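Local coordinates for protein nucleoside diphosphate kinase (Encephalitozoon cuniculi, PDB 3MPD) that probably transfers the gamma phosphate of ATP to nucleoside diphosphates through a phosphohistidine intermediate, supplying nucleoside triphosphates other than ATP, at residues A[19-24]-A[107-112]; A[52-57]-A[127-132]. All coordinates share one frame; numbering follows the deposited sequence.

Interaction 1 (A[19-24]-A[107-112])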
loop_
_atom_site.group_PDB
_atom_site.type_symbol
_atom_site.label_atom_id
_atom_site.label_comp_id
_atom_site.label_asym_id
_atom_site.label_seq_id
_atom_site.Cartn_x
_atom_site.Cartn_y
_atom_site.Cartn_z
ATOM N N ARG A 19 -1.385 -15.061 1.276
ATOM C CA ARG A 19 -0.319 -15.619 0.426
ATOM C C ARG A 19 0.874 -14.682 0.221
ATOM O O ARG A 19 1.849 -15.027 -0.495
ATOM C CB ARG A 19 -0.903 -16.005 -0.939
ATOM C CG ARG A 19 -1.990 -17.124 -0.807
ATOM C CD ARG A 19 -2.634 -17.431 -2.143
ATOM N NE ARG A 19 -1.690 -17.928 -3.169
ATOM C CZ ARG A 19 -2.024 -18.089 -4.452
ATOM N NH1 ARG A 19 -3.263 -17.789 -4.867
ATOM N NH2 ARG A 19 -1.142 -18.568 -5.329
ATOM N N ARG A 20 0.784 -13.476 0.784
ATOM C CA ARG A 20 1.885 -12.514 0.736
ATOM C C ARG A 20 2.211 -12.119 -0.695
ATOM O O ARG A 20 3.403 -12.070 -1.107
ATOM C CB ARG A 20 3.122 -13.044 1.495
ATOM C CG ARG A 20 2.864 -13.068 3.049
ATOM C CD ARG A 20 4.106 -13.480 3.839
ATOM N NE ARG A 20 3.832 -13.512 5.273
ATOM C CZ ARG A 20 4.004 -12.498 6.124
ATOM N NH1 ARG A 20 4.486 -11.321 5.721
ATOM N NH2 ARG A 20 3.702 -12.678 7.409
ATOM N N LEU A 21 1.144 -11.772 -1.418
ATOM C CA LEU A 21 1.237 -11.323 -2.807
ATOM C C LEU A 21 1.193 -9.808 -2.979
ATOM O O LEU A 21 1.134 -9.308 -4.122
ATOM C CB LEU A 21 0.096 -11.970 -3.636
ATOM C CG LEU A 21 0.232 -13.468 -3.863
ATOM C CD1 LEU A 21 -1.066 -14.072 -4.440
ATOM C CD2 LEU A 21 1.361 -13.724 -4.862
ATOM N N ILE A 22 1.196 -9.065 -1.883
ATOM C CA ILE A 22 1.086 -7.603 -1.979
ATOM C C ILE A 22 2.150 -6.970 -2.900
ATOM O O ILE A 22 1.797 -6.241 -3.824
ATOM C CB ILE A 22 1.087 -6.889 -0.593
ATOM C CG1 ILE A 22 -0.094 -7.374 0.266
ATOM C CG2 ILE A 22 0.991 -5.315 -0.772
ATOM C CD1 ILE A 22 0.017 -6.889 1.754
ATOM N N SER A 23 3.433 -7.236 -2.673
ATOM C CA SER A 23 4.472 -6.523 -3.457
ATOM C C SER A 23 4.437 -6.914 -4.928
ATOM O O SER A 23 4.664 -6.069 -5.789
ATOM C CB SER A 23 5.902 -6.713 -2.922
ATOM O OG SER A 23 6.321 -8.056 -3.080
ATOM N N ARG A 24 4.155 -8.189 -5.195
ATOM C CA ARG A 24 4.087 -8.704 -6.565
ATOM C C ARG A 24 2.929 -8.093 -7.360
ATOM O O ARG A 24 3.019 -7.873 -8.562
ATOM C CB ARG A 24 3.995 -10.249 -6.558
ATOM C CG ARG A 24 5.416 -10.879 -6.434
ATOM C CD ARG A 24 5.384 -12.376 -6.099
ATOM N NE ARG A 24 5.007 -12.652 -4.705
ATOM C CZ ARG A 24 4.964 -13.887 -4.165
ATOM N NH1 ARG A 24 5.277 -14.963 -4.904
ATOM N NH2 ARG A 24 4.620 -14.059 -2.886
ATOM N N GLY A 107 -3.561 -15.171 -14.084
ATOM C CA GLY A 107 -2.872 -16.254 -14.783
ATOM C C GLY A 107 -1.653 -16.815 -14.041
ATOM O O GLY A 107 -1.360 -18.013 -14.134
ATOM N N ASP A 108 -0.909 -15.940 -13.373
ATOM C CA ASP A 108 0.351 -16.335 -12.709
ATOM C C ASP A 108 0.147 -16.886 -11.281
ATOM O O ASP A 108 0.905 -17.744 -10.832
ATOM C CB ASP A 108 1.321 -15.144 -12.641
ATOM C CG ASP A 108 1.886 -14.749 -14.023
ATOM O OD1 ASP A 108 1.827 -15.544 -15.003
ATOM O OD2 ASP A 108 2.389 -13.628 -14.124
ATOM N N TYR A 109 -0.873 -16.401 -10.584
ATOM C CA TYR A 109 -1.026 -16.716 -9.134
ATOM C C TYR A 109 -2.353 -17.374 -8.798
ATOM O O TYR A 109 -2.495 -17.998 -7.753
ATOM C CB TYR A 109 -0.895 -15.426 -8.276
ATOM C CG TYR A 109 0.317 -14.556 -8.583
ATOM C CD1 TYR A 109 1.594 -15.086 -8.554
ATOM C CD2 TYR A 109 0.185 -13.194 -8.855
ATOM C CE1 TYR A 109 2.736 -14.310 -8.869
ATOM C CE2 TYR A 109 1.336 -12.376 -9.138
ATOM C CZ TYR A 109 2.605 -12.956 -9.137
ATOM O OH TYR A 109 3.743 -12.213 -9.434
ATOM N N GLY A 110 -3.348 -17.196 -9.660
ATOM C CA GLY A 110 -4.710 -17.612 -9.331
ATOM C C GLY A 110 -5.026 -19.042 -9.726
ATOM O O GLY A 110 -4.528 -19.565 -10.746
ATOM N N VAL A 111 -5.856 -19.685 -8.914
ATOM C CA VAL A 111 -6.354 -21.012 -9.282
ATOM C C VAL A 111 -7.887 -21.070 -9.453
ATOM O O VAL A 111 -8.392 -21.634 -10.444
ATOM C CB VAL A 111 -5.796 -22.132 -8.347
ATOM C CG1 VAL A 111 -6.461 -23.492 -8.659
ATOM C CG2 VAL A 111 -4.306 -22.260 -8.523
ATOM N N SER A 112 -8.632 -20.526 -8.504
ATOM C CA SER A 112 -10.093 -20.582 -8.586
ATOM C C SER A 112 -10.753 -19.227 -8.896
ATOM O O SER A 112 -10.162 -18.164 -8.666
ATOM C CB SER A 112 -10.656 -21.183 -7.281
ATOM O OG SER A 112 -10.402 -20.260 -6.241
HETATM O O HOH W 1 4.908 -9.198 -10.161
#
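Both terminal nitrogens of the Arg19 guanidinium donate to one carbonyl oxygen, NH2 to Tyr109 O at 2.8 Å and NH1 to the same O at 3.0 Å. That oxygen sits near the guanidinium plane; NH2 approaches a lone pair, whereas NH1 comes from above the carbonyl plane. The Tyr109 ring takes Leu21 CD2 over one face in a CH-pi contact, 4.0 Å from the centroid and 14° off the normal. At its far end Tyr109 OH lies 3.5 Å from Arg24 CB, and a water that donates to Arg24 O reaches the hydroxyl weakly. The side chain of Tyr109 is about 7 Å from that of Arg106, a probable ATP ligand.

A second shell sets these groups. Arg24 bends at chi3 (-74°), bringing NH2 back to Arg20 O at 2.9 Å and laying its guanidinium over Leu21 CD2, which meets guanidinium and Tyr109 ring roughly at right angles. Arg20, salt-bridged to Asp146 of the second subunit, closes a Schellman motif after helix 14-18, and Leu21 takes the N-cap position of helix 22-32. Ile117, in the loop before strand 118-120, packs against Arg19, Leu21 and Tyr109, joining this junction of three helices to the sheet's edge.

Interaction 2 (A[52-57]-A[127-132])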
loop_
_atom_site.group_PDB
_atom_site.type_symbol
_atom_site.label_atom_id
_atom_site.label_comp_id
_atom_site.label_asym_id
_atom_site.label_seq_id
_atom_site.Cartn_x
_atom_site.Cartn_y
_atom_site.Cartn_z
ATOM N N HIS A 52 -21.148 -3.226 -3.081
ATOM C CA HIS A 52 -20.077 -3.440 -4.080
ATOM C C HIS A 52 -20.493 -4.450 -5.155
ATOM O O HIS A 52 -20.301 -4.207 -6.349
ATOM C CB HIS A 52 -18.774 -3.884 -3.400
ATOM C CG HIS A 52 -17.626 -4.077 -4.351
ATOM N ND1 HIS A 52 -16.661 -3.112 -4.567
ATOM C CD2 HIS A 52 -17.290 -5.125 -5.141
ATOM C CE1 HIS A 52 -15.782 -3.561 -5.448
ATOM N NE2 HIS A 52 -16.145 -4.778 -5.817
ATOM N N TYR A 53 -21.084 -5.562 -4.725
ATOM C CA TYR A 53 -21.474 -6.630 -5.648
ATOM C C TYR A 53 -22.987 -6.702 -5.931
ATOM O O TYR A 53 -23.494 -7.788 -6.244
ATOM C CB TYR A 53 -20.939 -7.995 -5.156
ATOM C CG TYR A 53 -19.418 -8.144 -5.226
ATOM C CD1 TYR A 53 -18.741 -8.194 -6.464
ATOM C CD2 TYR A 53 -18.649 -8.225 -4.055
ATOM C CE1 TYR A 53 -17.325 -8.332 -6.537
ATOM C CE2 TYR A 53 -17.231 -8.364 -4.115
ATOM C CZ TYR A 53 -16.586 -8.417 -5.354
ATOM O OH TYR A 53 -15.204 -8.532 -5.391
ATOM N N SER A 54 -23.690 -5.562 -5.862
ATOM C CA SER A 54 -25.157 -5.531 -6.057
ATOM C C SER A 54 -25.604 -6.099 -7.407
ATOM O O SER A 54 -26.651 -6.748 -7.503
ATOM C CB SER A 54 -25.726 -4.124 -5.851
ATOM O OG SER A 54 -25.099 -3.206 -6.725
ATOM N N HIS A 55 -24.789 -5.875 -8.438
ATOM C CA HIS A 55 -25.033 -6.451 -9.770
ATOM C C HIS A 55 -24.988 -7.993 -9.784
ATOM O O HIS A 55 -25.462 -8.618 -10.729
ATOM C CB HIS A 55 -24.075 -5.851 -10.826
ATOM C CG HIS A 55 -22.609 -6.057 -10.529
ATOM N ND1 HIS A 55 -21.939 -5.362 -9.541
ATOM C CD2 HIS A 55 -21.683 -6.852 -11.122
ATOM C CE1 HIS A 55 -20.667 -5.735 -9.528
ATOM N NE2 HIS A 55 -20.486 -6.634 -10.481
ATOM N N LEU A 56 -24.429 -8.589 -8.732
ATOM C CA LEU A 56 -24.351 -10.043 -8.621
ATOM C C LEU A 56 -25.447 -10.633 -7.735
ATOM O O LEU A 56 -25.504 -11.847 -7.599
ATOM C CB LEU A 56 -22.963 -10.509 -8.118
ATOM C CG LEU A 56 -21.679 -10.010 -8.809
ATOM C CD1 LEU A 56 -20.416 -10.658 -8.207
ATOM C CD2 LEU A 56 -21.716 -10.236 -10.320
ATOM N N SER A 57 -26.316 -9.801 -7.153
ATOM C CA SER A 57 -27.303 -10.285 -6.166
ATOM C C SER A 57 -28.235 -11.427 -6.637
ATOM O O SER A 57 -28.736 -12.189 -5.805
ATOM C CB SER A 57 -28.128 -9.129 -5.551
ATOM O OG SER A 57 -28.684 -8.269 -6.532
ATOM N N ALA A 127 -15.949 2.178 -11.153
ATOM C CA ALA A 127 -14.798 2.708 -10.425
ATOM C C ALA A 127 -15.172 3.863 -9.478
ATOM O O ALA A 127 -14.719 3.906 -8.330
ATOM C CB ALA A 127 -13.755 3.173 -11.390
ATOM N N GLU A 128 -15.967 4.806 -9.970
ATOM C CA GLU A 128 -16.379 5.973 -9.155
ATOM C C GLU A 128 -17.257 5.564 -7.968
ATOM O O GLU A 128 -17.029 6.000 -6.841
ATOM C CB GLU A 128 -17.082 7.018 -10.026
ATOM C CG GLU A 128 -16.109 7.686 -11.012
ATOM C CD GLU A 128 -14.898 8.314 -10.327
ATOM O OE1 GLU A 128 -15.092 9.198 -9.452
ATOM O OE2 GLU A 128 -13.745 7.939 -10.673
ATOM N N LYS A 129 -18.226 4.693 -8.225
ATOM C CA LYS A 129 -19.056 4.109 -7.167
ATOM C C LYS A 129 -18.206 3.355 -6.130
ATOM O O LYS A 129 -18.414 3.534 -4.934
ATOM C CB LYS A 129 -20.143 3.183 -7.765
ATOM C CG LYS A 129 -20.838 2.265 -6.746
ATOM C CD LYS A 129 -21.685 1.188 -7.413
ATOM C CE LYS A 129 -21.728 -0.068 -6.556
ATOM N NZ LYS A 129 -22.937 -0.869 -6.801
ATOM N N GLU A 130 -17.275 2.512 -6.592
ATOM C CA GLU A 130 -16.429 1.721 -5.691
ATOM C C GLU A 130 -15.485 2.610 -4.872
ATOM O O GLU A 130 -15.325 2.391 -3.675
ATOM C CB GLU A 130 -15.634 0.637 -6.454
ATOM C CG GLU A 130 -16.539 -0.487 -7.024
ATOM C CD GLU A 130 -15.875 -1.303 -8.144
ATOM O OE1 GLU A 130 -14.640 -1.152 -8.387
ATOM O OE2 GLU A 130 -16.593 -2.126 -8.779
ATOM N N ILE A 131 -14.874 3.607 -5.510
ATOM C CA ILE A 131 -14.032 4.561 -4.778
ATOM C C ILE A 131 -14.800 5.259 -3.637
ATOM O O ILE A 131 -14.315 5.285 -2.495
ATOM C CB ILE A 131 -13.360 5.571 -5.720
ATOM C CG1 ILE A 131 -12.317 4.854 -6.582
ATOM C CG2 ILE A 131 -12.716 6.723 -4.925
ATOM C CD1 ILE A 131 -11.894 5.601 -7.819
ATOM N N LYS A 132 -16.001 5.779 -3.929
ATOM C CA LYS A 132 -16.825 6.443 -2.905
ATOM C C LYS A 132 -17.298 5.469 -1.829
ATOM O O LYS A 132 -17.432 5.834 -0.671
ATOM C CB LYS A 132 -18.038 7.165 -3.520
ATOM C CG LYS A 132 -17.684 8.288 -4.509
ATOM C CD LYS A 132 -18.944 8.871 -5.165
ATOM C CE LYS A 132 -18.686 9.230 -6.637
ATOM N NZ LYS A 132 -19.941 9.059 -7.450
HETATM O O HOH W 2 -19.184 -2.230 -8.293
#
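His52 and Glu130 form the close-packed half of this contact, the imidazole lying against the acid with ring and carboxylate planes 27° apart. His52 CE1 does most of the touching, 3.5 Å from Glu130 CD, while His52 ND1 is 3.6 Å from Glu130 CG. The His52 ring is carried toward helix 124-134 by a chi1 of -178°, which sets CG opposite the backbone N, and there ND1 bonds to Trp134 NE1. Glu130 gives OE1 to both Ser121 OG and His119 NE2. His119 is probably the residue phosphorylated during catalysis, and its ring meets that of His52 edge-to-face; Glu130 and His52 probably help to position it from the second shell.

The other half is looser. One water donates to His52 O at 3.0 Å and to Glu130 OE2 at 2.6 Å. Beyond it the long chain of Lys129 reaches across to segment 52-57, bringing NZ to 3.2 Å from Ser54 OG; Lys129 NZ and Ser54 OG each hydrogen-bond to Thr51 O. The contact thus lays helix 124-134, which packs on strand 7-12 with Glu130 and Ile131 against Phe9, beside the end of helix 46-52 and the 3-10 turn leading toward helix 62-69.

Overall arrangement
From the N terminus, the chain leaves strand 7-12 and helix 14-18, gives the first half of interaction 1 at 19-24, and passes strand 35-42 before reaching 52-57, the first half of interaction 2. Residues 107-112 then close the first loop, 82 residues long, and 127-132 close the second, of 69. The loops cross rather than nest, as each holds one segment of the other. The contacts lie on opposite sides of the chain's centre, their own centres about 23 Å apart. Interaction 1 ties helix 105-109 to the start of helix 22-32; interaction 2 joins helix 124-134 to the end of helix 46-52. Strand 118-120, which carries the probable catalytic His119, comes between their closing segments.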